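Local coordinates for protein ammonium transporter (Kuenenia stuttgartiensis, PDB 6EU6) that probably senses ammonium as an Amt-family trimer and signals its presence across the membrane through a histidine kinase, at residues L277-A282 against V293-I298; F218-F223 against A272-L277; L240-A245 against A282-V287. All blocks are in the same frame, centred on the assembly; numbering follows the deposited sequence.

Contact 1 of 3, residues L277-A282 against V293-I298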
ATOM      1  N   LEU A 277      -1.930  -5.195 -18.248  1.00 25.89           N
ATOM      2  CA  LEU A 277      -1.516  -5.949 -17.125  1.00 25.09           C
ATOM      3  C   LEU A 277      -1.977  -7.411 -17.190  1.00 22.51           C
ATOM      4  O   LEU A 277      -1.184  -8.315 -16.979  1.00 25.36           O
ATOM      5  CB  LEU A 277      -1.870  -5.252 -15.835  1.00 23.80           C
ATOM      6  CG  LEU A 277      -1.006  -3.973 -15.572  1.00 25.80           C
ATOM      7  CD1 LEU A 277      -1.708  -2.984 -14.646  1.00 27.97           C
ATOM      8  CD2 LEU A 277       0.391  -4.293 -15.040  1.00 26.15           C
ATOM      9  N   VAL A 278      -3.232  -7.602 -17.479  1.00 22.99           N
ATOM     10  CA  VAL A 278      -3.814  -8.945 -17.570  1.00 26.00           C
ATOM     11  C   VAL A 278      -3.045  -9.721 -18.642  1.00 25.87           C
ATOM     12  O   VAL A 278      -2.557 -10.814 -18.392  1.00 25.43           O
ATOM     13  CB  VAL A 278      -5.311  -8.894 -17.858  1.00 24.00           C
ATOM     14  CG1 VAL A 278      -5.801 -10.266 -18.331  1.00 26.67           C
ATOM     15  CG2 VAL A 278      -6.105  -8.451 -16.604  1.00 26.54           C
ATOM     16  N   ALA A 279      -2.798  -9.090 -19.785  1.00 25.38           N
ATOM     17  CA  ALA A 279      -2.184  -9.800 -20.886  1.00 26.68           C
ATOM     18  C   ALA A 279      -0.779 -10.244 -20.606  1.00 27.18           C
ATOM     19  O   ALA A 279      -0.389 -11.412 -20.905  1.00 25.24           O
ATOM     20  CB  ALA A 279      -2.232  -8.975 -22.155  1.00 26.63           C
ATOM     21  N   ILE A 280      -0.002  -9.354 -19.974  1.00 24.98           N
ATOM     22  CA  ILE A 280       1.395  -9.662 -19.699  1.00 24.09           C
ATOM     23  C   ILE A 280       1.560 -10.732 -18.611  1.00 27.67           C
ATOM     24  O   ILE A 280       2.588 -11.369 -18.521  1.00 26.61           O
ATOM     25  CB  ILE A 280       2.211  -8.407 -19.396  1.00 27.34           C
ATOM     26  CG1 ILE A 280       3.667  -8.672 -19.622  1.00 26.46           C
ATOM     27  CG2 ILE A 280       2.011  -7.959 -17.927  1.00 27.30           C
ATOM     28  CD1 ILE A 280       4.031  -8.896 -21.072  1.00 30.93           C
ATOM     29  N   THR A 281       0.488 -10.985 -17.867  0.99 27.31           N
ATOM     30  CA  THR A 281       0.448 -12.016 -16.860  0.99 29.14           C
ATOM     31  C   THR A 281       0.678 -13.402 -17.460  0.99 29.55           C
ATOM     32  O   THR A 281       1.061 -14.361 -16.743  0.99 27.42           O
ATOM     33  CB  THR A 281      -0.922 -11.928 -16.083  0.99 30.23           C
ATOM     34  OG1 THR A 281      -0.917 -10.697 -15.307  0.99 32.34           O
ATOM     35  CG2 THR A 281      -1.067 -12.882 -15.093  0.99 34.88           C
ATOM     36  N   ALA A 282       0.393 -13.561 -18.747  1.00 28.13           N
ATOM     37  CA  ALA A 282       0.562 -14.915 -19.379  1.00 28.66           C
ATOM     38  C   ALA A 282       2.022 -15.216 -19.631  1.00 27.64           C
ATOM     39  O   ALA A 282       2.386 -16.368 -19.737  1.00 26.08           O
ATOM     40  CB  ALA A 282      -0.146 -14.983 -20.715  1.00 30.81           C
ATOM     41  N   VAL A 293       6.340  -4.337 -24.392  1.00 28.72           N
ATOM     42  CA  VAL A 293       5.823  -3.108 -24.964  1.00 27.92           C
ATOM     43  C   VAL A 293       4.819  -3.398 -26.134  1.00 29.84           C
ATOM     44  O   VAL A 293       3.706  -2.840 -26.202  1.00 29.07           O
ATOM     45  CB  VAL A 293       6.971  -2.213 -25.394  1.00 27.41           C
ATOM     46  CG1 VAL A 293       6.448  -1.097 -26.300  1.00 32.79           C
ATOM     47  CG2 VAL A 293       7.687  -1.634 -24.221  1.00 29.67           C
ATOM     48  N   ALA A 294       5.193  -4.308 -27.030  1.00 29.60           N
ATOM     49  CA  ALA A 294       4.301  -4.664 -28.155  1.00 30.86           C
ATOM     50  C   ALA A 294       3.009  -5.295 -27.662  1.00 27.78           C
ATOM     51  O   ALA A 294       1.922  -4.980 -28.157  1.00 31.82           O
ATOM     52  CB  ALA A 294       5.025  -5.563 -29.122  1.00 30.95           C
ATOM     53  N   ILE A 295       3.112  -6.210 -26.706  1.00 27.34           N
ATOM     54  CA  ILE A 295       1.903  -6.860 -26.106  1.00 26.29           C
ATOM     55  C   ILE A 295       0.975  -5.794 -25.474  1.00 26.40           C
ATOM     56  O   ILE A 295      -0.227  -5.834 -25.675  1.00 27.30           O
ATOM     57  CB  ILE A 295       2.253  -7.934 -25.081  1.00 29.72           C
ATOM     58  CG1 ILE A 295       3.001  -9.098 -25.807  1.00 31.06           C
ATOM     59  CG2 ILE A 295       0.985  -8.468 -24.346  1.00 30.09           C
ATOM     60  CD1 ILE A 295       3.772 -10.036 -24.879  1.00 32.31           C
ATOM     61  N   GLY A 296       1.556  -4.816 -24.769  1.00 30.61           N
ATOM     62  CA  GLY A 296       0.800  -3.727 -24.174  1.00 30.95           C
ATOM     63  C   GLY A 296       0.064  -2.880 -25.209  1.00 29.39           C
ATOM     64  O   GLY A 296      -1.117  -2.574 -25.041  1.00 30.07           O
ATOM     65  N   LEU A 297       0.777  -2.492 -26.251  1.00 28.93           N
ATOM     66  CA  LEU A 297       0.237  -1.676 -27.330  1.00 34.85           C
ATOM     67  C   LEU A 297      -0.941  -2.365 -28.016  1.00 31.57           C
ATOM     68  O   LEU A 297      -2.051  -1.829 -28.112  1.00 33.39           O
ATOM     69  CB  LEU A 297       1.337  -1.406 -28.300  1.00 38.04           C
ATOM     70  CG  LEU A 297       1.039  -0.741 -29.635  1.00 56.70           C
ATOM     71  CD1 LEU A 297       2.405  -0.358 -30.228  1.00 57.35           C
ATOM     72  CD2 LEU A 297       0.237  -1.603 -30.614  1.00 58.89           C
ATOM     73  N   ILE A 298      -0.741  -3.596 -28.388  1.00 30.52           N
ATOM     74  CA  ILE A 298      -1.776  -4.364 -29.038  1.00 32.47           C
ATOM     75  C   ILE A 298      -2.986  -4.603 -28.106  1.00 33.33           C
ATOM     76  O   ILE A 298      -4.144  -4.444 -28.500  1.00 31.49           O
ATOM     77  CB  ILE A 298      -1.213  -5.724 -29.418  1.00 34.08           C
ATOM     78  CG1 ILE A 298      -0.207  -5.606 -30.549  1.00 37.52           C
ATOM     79  CG2 ILE A 298      -2.359  -6.680 -29.846  1.00 37.14           C
ATOM     80  CD1 ILE A 298       0.639  -6.894 -30.681  1.00 39.85           C
TER
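Ile295 carries the contact for its helix: its two branches reach across to Ala279 and Ile280 of helix 266-280. The branches divide the work. CG2 of Ile295 meets the CB of Ala279 at 3.9 Å, and the other arm ends with Ile295 CD1 against Ile280 CD1 at 4.0 Å. Ile280 gets there by its longer arm, for with CG1 anti to the backbone N (chi1 -159°) its CD1 is carried to the partner helix although its CB does not point straight at that helix. The two isoleucine side chains cross at about a right angle, methyl meeting methyl, and no hydrogen bond joins the segments. The CA atoms of Ile280 and Ile295, the nearest pair across the segments, lie 7.0 Å apart. This inner side is closed further by Phe340 and Ser283 on Ile295, and by Ala245 beside Ile280. The outer side is looser: Val293, Ala294 and Ile298 are partly exposed, and Leu297 lies on the surface, where it may face lipid. On the far side of helix 266-280, Val278 touches His326, while Thr281 OG1 donates to Leu277 O at 2.9 Å, tilted 31° from the carbonyl plane. The hydroxyl thus turns back onto the carbonyl one turn earlier. Such apolar contact between consecutive membrane helices, one with its inner face in the protein and its outer face at the surface, is characteristic of the helical bundle of Amt transporters.

Contact 2 of 3, residues F218-F223 against A272-L277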
ATOM      1  N   PHE A 218       0.633  -2.035  -8.904  1.00 27.53           N
ATOM      2  CA  PHE A 218       1.542  -2.427  -7.842  1.00 27.72           C
ATOM      3  C   PHE A 218       1.375  -3.869  -7.467  1.00 25.89           C
ATOM      4  O   PHE A 218       2.316  -4.611  -7.471  1.00 28.78           O
ATOM      5  CB  PHE A 218       1.274  -1.587  -6.617  1.00 27.81           C
ATOM      6  CG  PHE A 218       2.025  -2.009  -5.432  1.00 28.71           C
ATOM      7  CD1 PHE A 218       3.322  -1.538  -5.211  1.00 31.48           C
ATOM      8  CD2 PHE A 218       1.430  -2.786  -4.484  1.00 33.84           C
ATOM      9  CE1 PHE A 218       4.014  -1.893  -4.070  1.00 31.41           C
ATOM     10  CE2 PHE A 218       2.123  -3.215  -3.348  1.00 36.37           C
ATOM     11  CZ  PHE A 218       3.427  -2.762  -3.134  1.00 37.23           C
ATOM     12  N   GLY A 219       0.167  -4.270  -7.150  1.00 25.92           N
ATOM     13  CA  GLY A 219      -0.088  -5.684  -6.888  1.00 27.28           C
ATOM     14  C   GLY A 219       0.311  -6.662  -7.970  1.00 29.34           C
ATOM     15  O   GLY A 219       0.765  -7.784  -7.667  1.00 26.59           O
ATOM     16  N   TRP A 220       0.138  -6.258  -9.230  1.00 29.05           N
ATOM     17  CA  TRP A 220       0.503  -7.130 -10.378  1.00 25.88           C
ATOM     18  C   TRP A 220       1.988  -7.422 -10.403  1.00 25.70           C
ATOM     19  O   TRP A 220       2.399  -8.458 -10.925  1.00 28.67           O
ATOM     20  CB  TRP A 220       0.025  -6.538 -11.745  1.00 25.97           C
ATOM     21  CG  TRP A 220      -1.124  -7.259 -12.257  1.00 26.59           C
ATOM     22  CD1 TRP A 220      -1.165  -8.589 -12.576  1.00 34.93           C
ATOM     23  CD2 TRP A 220      -2.429  -6.734 -12.560  1.00 26.85           C
ATOM     24  NE1 TRP A 220      -2.443  -8.921 -13.036  1.00 36.63           N
ATOM     25  CE2 TRP A 220      -3.215  -7.806 -13.073  1.00 34.13           C
ATOM     26  CE3 TRP A 220      -2.983  -5.469 -12.538  1.00 32.92           C
ATOM     27  CZ2 TRP A 220      -4.516  -7.647 -13.475  1.00 30.39           C
ATOM     28  CZ3 TRP A 220      -4.297  -5.318 -12.935  1.00 35.07           C
ATOM     29  CH2 TRP A 220      -5.044  -6.416 -13.393  1.00 34.63           C
ATOM     30  N   PHE A 221       2.809  -6.526  -9.815  1.00 25.38           N
ATOM     31  CA  PHE A 221       4.211  -6.824  -9.633  1.00 24.94           C
ATOM     32  C   PHE A 221       4.449  -8.100  -8.834  1.00 26.69           C
ATOM     33  O   PHE A 221       5.334  -8.955  -9.208  1.00 26.69           O
ATOM     34  CB  PHE A 221       4.999  -5.652  -8.988  1.00 26.81           C
ATOM     35  CG  PHE A 221       5.082  -4.396  -9.844  1.00 29.15           C
ATOM     36  CD1 PHE A 221       5.153  -4.458 -11.239  1.00 29.95           C
ATOM     37  CD2 PHE A 221       5.057  -3.146  -9.253  1.00 25.59           C
ATOM     38  CE1 PHE A 221       5.228  -3.297 -11.988  1.00 29.75           C
ATOM     39  CE2 PHE A 221       5.100  -1.987 -10.016  1.00 27.17           C
ATOM     40  CZ  PHE A 221       5.204  -2.084 -11.379  1.00 28.30           C
ATOM     41  N   GLY A 222       3.671  -8.255  -7.752  1.00 27.64           N
ATOM     42  CA  GLY A 222       3.730  -9.486  -6.970  1.00 26.21           C
ATOM     43  C   GLY A 222       3.096 -10.655  -7.716  1.00 27.27           C
ATOM     44  O   GLY A 222       3.548 -11.793  -7.667  1.00 26.67           O
ATOM     45  N   PHE A 223       1.989 -10.366  -8.365  1.00 27.73           N
ATOM     46  CA  PHE A 223       1.268 -11.409  -9.130  1.00 28.09           C
ATOM     47  C   PHE A 223       2.177 -12.086 -10.126  1.00 27.78           C
ATOM     48  O   PHE A 223       2.323 -13.336 -10.127  1.00 28.36           O
ATOM     49  CB  PHE A 223       0.081 -10.709  -9.783  1.00 32.92           C
ATOM     50  CG  PHE A 223      -1.084 -11.584 -10.044  1.00 26.67           C
ATOM     51  CD1 PHE A 223      -1.155 -12.267 -11.266  1.00 32.37           C
ATOM     52  CD2 PHE A 223      -2.170 -11.558  -9.234  1.00 28.95           C
ATOM     53  CE1 PHE A 223      -2.279 -13.042 -11.548  1.00 31.64           C
ATOM     54  CE2 PHE A 223      -3.265 -12.392  -9.469  1.00 30.85           C
ATOM     55  CZ  PHE A 223      -3.287 -13.142 -10.628  1.00 30.02           C
ATOM     56  N   ALA A 272      -7.629   0.027 -20.698  1.00 25.82           N
ATOM     57  CA  ALA A 272      -6.527  -0.397 -21.465  1.00 27.44           C
ATOM     58  C   ALA A 272      -5.298  -0.781 -20.591  1.00 27.32           C
ATOM     59  O   ALA A 272      -4.614  -1.751 -20.891  1.00 26.06           O
ATOM     60  CB  ALA A 272      -6.186   0.686 -22.467  1.00 28.64           C
ATOM     61  N   ILE A 273      -5.004   0.049 -19.554  1.00 26.95           N
ATOM     62  CA  ILE A 273      -3.921  -0.201 -18.648  1.00 27.30           C
ATOM     63  C   ILE A 273      -4.109  -1.562 -17.990  1.00 24.65           C
ATOM     64  O   ILE A 273      -3.215  -2.390 -18.014  1.00 24.15           O
ATOM     65  CB  ILE A 273      -3.792   0.944 -17.611  1.00 26.80           C
ATOM     66  CG1 ILE A 273      -3.306   2.190 -18.377  1.00 28.33           C
ATOM     67  CG2 ILE A 273      -2.800   0.518 -16.556  1.00 27.28           C
ATOM     68  CD1 ILE A 273      -3.416   3.472 -17.598  1.00 27.34           C
ATOM     69  N   LEU A 274      -5.288  -1.780 -17.422  1.00 25.72           N
ATOM     70  CA  LEU A 274      -5.518  -3.015 -16.735  1.00 25.50           C
ATOM     71  C   LEU A 274      -5.488  -4.240 -17.687  1.00 26.18           C
ATOM     72  O   LEU A 274      -4.987  -5.300 -17.308  1.00 24.56           O
ATOM     73  CB  LEU A 274      -6.833  -2.955 -15.969  1.00 23.63           C
ATOM     74  CG  LEU A 274      -7.080  -1.951 -14.875  1.00 26.34           C
ATOM     75  CD1 LEU A 274      -8.360  -2.404 -14.139  1.00 30.39           C
ATOM     76  CD2 LEU A 274      -5.924  -1.910 -13.945  1.00 29.36           C
ATOM     77  N   ALA A 275      -6.044  -4.079 -18.897  1.00 25.75           N
ATOM     78  CA  ALA A 275      -5.976  -5.144 -19.913  1.00 25.69           C
ATOM     79  C   ALA A 275      -4.554  -5.487 -20.289  1.00 27.50           C
ATOM     80  O   ALA A 275      -4.201  -6.641 -20.439  1.00 25.94           O
ATOM     81  CB  ALA A 275      -6.776  -4.798 -21.155  1.00 26.04           C
ATOM     82  N   GLY A 276      -3.684  -4.502 -20.363  1.00 24.86           N
ATOM     83  CA  GLY A 276      -2.300  -4.809 -20.605  1.00 24.57           C
ATOM     84  C   GLY A 276      -1.610  -5.562 -19.504  1.00 24.01           C
ATOM     85  O   GLY A 276      -0.817  -6.458 -19.803  1.00 26.47           O
ATOM     86  N   LEU A 277      -1.930  -5.195 -18.248  1.00 25.89           N
ATOM     87  CA  LEU A 277      -1.516  -5.949 -17.125  1.00 25.09           C
ATOM     88  C   LEU A 277      -1.977  -7.411 -17.190  1.00 22.51           C
ATOM     89  O   LEU A 277      -1.184  -8.315 -16.979  1.00 25.36           O
ATOM     90  CB  LEU A 277      -1.870  -5.252 -15.835  1.00 23.80           C
ATOM     91  CG  LEU A 277      -1.006  -3.973 -15.572  1.00 25.80           C
ATOM     92  CD1 LEU A 277      -1.708  -2.984 -14.646  1.00 27.97           C
ATOM     93  CD2 LEU A 277       0.391  -4.293 -15.040  1.00 26.15           C
TER
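Trp220 holds an unusual first torsion, chi1 -106°, well off the staggered values, which with chi2 -61° lays its indole against Leu277; Leu277, whose CB points toward the ring, keeps CG anti to its carbonyl carbon (chi1 -71°), which leaves CD1 to reach the benzo edge and CD2 the Trp220 CB. The result is a CH-pi contact, Leu277 CB standing 3.6 Å from the centroid of the Trp220 six-membered ring. The branches of Leu277 spread around this point: CD1 reaches Trp220 CE3 at 3.5 Å, and CD2 lies 4.0 Å from Trp220 CB. Leu274, one turn earlier, approaches from another direction, its CD2 sitting at the ring edge near the indole plane, 3.9 Å from Trp220 CZ3. The indole is therefore packed on a face and at a rim by one helix, while Met23 touches it from helix 2-34. Its NE1 lies 4.0 Å above the plane of the Phe223 ring, offset toward its rim. Replacing the tryptophan by an alanine would probably leave Leu277 CB without its aromatic face and open a gap between helices 206-226 and 266-280. On the same helix, Phe221 meets Phe21 and Phe98 of the second subunit edge-to-face. Trp220 also meets the ring of His171, probably one of the two pore histidines by comparison with Amt relatives, so the contact is consistent with the aromatic-rich pore wall of the Amt fold.

Contact 3 of 3, residues L240-A245 against A282-V287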
ATOM      1  N   LEU A 240       9.867  -5.586 -14.574  1.00 24.79           N
ATOM      2  CA  LEU A 240      10.081  -4.612 -15.628  1.00 26.63           C
ATOM      3  C   LEU A 240       9.147  -4.872 -16.800  1.00 25.24           C
ATOM      4  O   LEU A 240       8.458  -3.968 -17.261  1.00 26.55           O
ATOM      5  CB  LEU A 240      11.544  -4.631 -16.084  1.00 27.32           C
ATOM      6  CG  LEU A 240      11.841  -3.661 -17.250  1.00 28.57           C
ATOM      7  CD1 LEU A 240      11.581  -2.183 -16.839  1.00 28.89           C
ATOM      8  CD2 LEU A 240      13.254  -3.799 -17.816  1.00 29.49           C
ATOM      9  N   ASN A 241       8.996  -6.135 -17.217  1.00 24.42           N
ATOM     10  CA  ASN A 241       8.065  -6.386 -18.282  1.00 24.75           C
ATOM     11  C   ASN A 241       6.639  -6.059 -17.874  1.00 27.88           C
ATOM     12  O   ASN A 241       5.843  -5.581 -18.698  1.00 26.53           O
ATOM     13  CB  ASN A 241       8.105  -7.859 -18.722  1.00 25.86           C
ATOM     14  CG  ASN A 241       9.354  -8.219 -19.465  1.00 26.53           C
ATOM     15  OD1 ASN A 241      10.082  -7.358 -20.017  1.00 28.65           O
ATOM     16  ND2 ASN A 241       9.644  -9.527 -19.475  1.00 30.15           N
ATOM     17  N   THR A 242       6.249  -6.375 -16.626  1.00 26.19           N
ATOM     18  CA  THR A 242       4.911  -6.054 -16.214  1.00 25.28           C
ATOM     19  C   THR A 242       4.676  -4.532 -16.329  1.00 25.52           C
ATOM     20  O   THR A 242       3.697  -4.095 -16.822  1.00 24.80           O
ATOM     21  CB  THR A 242       4.716  -6.558 -14.768  1.00 27.77           C
ATOM     22  OG1 THR A 242       4.879  -7.982 -14.784  1.00 25.42           O
ATOM     23  CG2 THR A 242       3.361  -6.199 -14.239  1.00 29.72           C
ATOM     24  N   ASN A 243       5.655  -3.738 -15.891  1.00 24.04           N
ATOM     25  CA  ASN A 243       5.545  -2.307 -15.905  1.00 25.25           C
ATOM     26  C   ASN A 243       5.455  -1.780 -17.329  1.00 27.92           C
ATOM     27  O   ASN A 243       4.648  -0.867 -17.673  1.00 25.43           O
ATOM     28  CB  ASN A 243       6.712  -1.649 -15.220  1.00 23.75           C
ATOM     29  CG  ASN A 243       6.429  -0.198 -14.953  1.00 27.67           C
ATOM     30  OD1 ASN A 243       5.644   0.141 -14.072  1.00 27.56           O
ATOM     31  ND2 ASN A 243       7.092   0.690 -15.714  1.00 31.46           N
ATOM     32  N   MET A 244       6.285  -2.348 -18.172  1.00 26.62           N
ATOM     33  CA  MET A 244       6.318  -1.848 -19.526  1.00 26.53           C
ATOM     34  C   MET A 244       5.038  -2.184 -20.278  1.00 27.07           C
ATOM     35  O   MET A 244       4.629  -1.397 -21.125  1.00 25.83           O
ATOM     36  CB  MET A 244       7.560  -2.375 -20.308  1.00 25.42           C
ATOM     37  CG  MET A 244       8.876  -2.009 -19.688  1.00 30.36           C
ATOM     38  SD  MET A 244       9.034  -0.256 -19.433  1.00 31.23           S
ATOM     39  CE  MET A 244       8.848   0.427 -21.094  1.00 33.56           C
ATOM     40  N   ALA A 245       4.413  -3.344 -20.020  1.00 28.18           N
ATOM     41  CA  ALA A 245       3.163  -3.679 -20.692  1.00 26.51           C
ATOM     42  C   ALA A 245       2.091  -2.660 -20.272  1.00 26.30           C
ATOM     43  O   ALA A 245       1.351  -2.175 -21.145  1.00 25.49           O
ATOM     44  CB  ALA A 245       2.664  -5.113 -20.429  1.00 24.09           C
ATOM     45  N   ALA A 282       0.393 -13.561 -18.747  1.00 28.13           N
ATOM     46  CA  ALA A 282       0.562 -14.915 -19.379  1.00 28.66           C
ATOM     47  C   ALA A 282       2.022 -15.216 -19.631  1.00 27.64           C
ATOM     48  O   ALA A 282       2.386 -16.368 -19.737  1.00 26.08           O
ATOM     49  CB  ALA A 282      -0.146 -14.983 -20.715  1.00 30.81           C
ATOM     50  N   SER A 283       2.842 -14.183 -19.810  1.00 26.80           N
ATOM     51  CA  SER A 283       4.121 -14.375 -20.433  1.00 28.86           C
ATOM     52  C   SER A 283       5.256 -13.563 -19.873  1.00 29.29           C
ATOM     53  O   SER A 283       6.357 -13.571 -20.426  1.00 27.33           O
ATOM     54  CB  SER A 283       3.997 -14.055 -21.918  1.00 26.97           C
ATOM     55  OG  SER A 283       3.746 -12.679 -22.086  1.00 26.93           O
ATOM     56  N   SER A 284       5.068 -12.898 -18.742  1.00 28.70           N
ATOM     57  CA  SER A 284       6.078 -11.907 -18.337  1.00 26.87           C
ATOM     58  C   SER A 284       7.440 -12.525 -18.023  1.00 30.43           C
ATOM     59  O   SER A 284       8.423 -11.809 -18.013  1.00 28.03           O
ATOM     60  CB  SER A 284       5.575 -11.056 -17.154  1.00 29.95           C
ATOM     61  OG  SER A 284       5.235 -11.935 -16.135  1.00 29.43           O
ATOM     62  N   ASN A 285       7.531 -13.842 -17.766  1.00 29.30           N
ATOM     63  CA  ASN A 285       8.817 -14.473 -17.489  1.00 27.83           C
ATOM     64  C   ASN A 285       9.561 -14.899 -18.763  1.00 29.30           C
ATOM     65  O   ASN A 285      10.727 -15.301 -18.686  1.00 31.64           O
ATOM     66  CB  ASN A 285       8.610 -15.716 -16.643  1.00 32.01           C
ATOM     67  CG  ASN A 285       7.760 -16.788 -17.368  1.00 30.86           C
ATOM     68  OD1 ASN A 285       6.780 -16.495 -18.080  1.00 32.15           O
ATOM     69  ND2 ASN A 285       8.128 -18.024 -17.181  1.00 32.78           N
ATOM     70  N   MET A 286       8.932 -14.785 -19.920  1.00 29.12           N
ATOM     71  CA  MET A 286       9.484 -15.407 -21.140  1.00 30.34           C
ATOM     72  C   MET A 286       9.619 -14.513 -22.305  1.00 32.46           C
ATOM     73  O   MET A 286       9.995 -14.977 -23.392  1.00 30.90           O
ATOM     74  CB  MET A 286       8.697 -16.678 -21.545  1.00 33.64           C
ATOM     75  CG  MET A 286       7.230 -16.561 -21.774  1.00 44.72           C
ATOM     76  SD  MET A 286       6.283 -18.155 -21.868  1.00 45.18           S
ATOM     77  CE  MET A 286       6.780 -18.914 -20.425  1.00 40.97           C
ATOM     78  N   VAL A 287       9.370 -13.230 -22.090  1.00 27.88           N
ATOM     79  CA  VAL A 287       9.454 -12.231 -23.165  1.00 28.68           C
ATOM     80  C   VAL A 287      10.492 -11.197 -22.781  1.00 29.89           C
ATOM     81  O   VAL A 287      10.904 -11.130 -21.628  1.00 29.00           O
ATOM     82  CB  VAL A 287       8.104 -11.560 -23.490  1.00 29.51           C
ATOM     83  CG1 VAL A 287       7.054 -12.610 -23.784  1.00 31.34           C
ATOM     84  CG2 VAL A 287       7.591 -10.629 -22.362  1.00 29.18           C
TER
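Asn241 begins the contact by giving its side-chain amide to two backbone carbonyls of the loop 282-287. Its CG lies anti to its own carbonyl carbon, beside the backbone N (chi1 -71°), which carries the amide out to the loop. ND2 donates to Ser284 O at 3.0 Å in a fairly straight bond (160°), with that oxygen in the amide plane of Asn241. The second bond, from Asn241 ND2 to Val287 O, is as short at 3.0 Å but more bent (136°), the donor lying above the carbonyl plane. Together they fix the rotation of the amide and satisfy both buried carbonyls, while Val287 CG2 packs 3.7 Å from Asn241 ND2. Thr242 follows with a lighter touch: its OG1, which is hydrogen-bonded to Val238 O, lies 3.9 Å from Ser284 CB. Asn243 faces elsewhere, bonding through OD1 to Trp217 and through ND2 to Ser55 of the second subunit, and Met244 packs on Leu56 of that subunit. The receiving chain is itself folded tightly: Met286 N bonds to Ser283 O at 2.9 Å, closing a type I beta turn with Ser284 and Asn285 at its corners. A helix-borne asparagine thus clamps the interhelical loop between helices 266-280 and 289-312 to helix 234-261 of the Amt bundle.

All three contacts are buried, but contact 2 lies nearest the centre of the chain, about 10 Å away between centres, against 14 and 16 Å for contacts 1 and 3. Contacts 1 and 2 use helix 266-280, sharing Leu277; contact 3 takes up the loop that follows, sharing Ala282 with contact 1. Chemistry changes with place: aromatic and aliphatic toward the centre, small methyl groups between consecutive helices, and amide-to-carbonyl hydrogen bonds where the chain turns. Helix 234-261 knits the set together, since Thr242 touches Leu277 and Ala245 touches Ile280. Contacts 2 and 3 also lie beside the second subunit, whereas contact 1 has residues on the surface of helix 289-312.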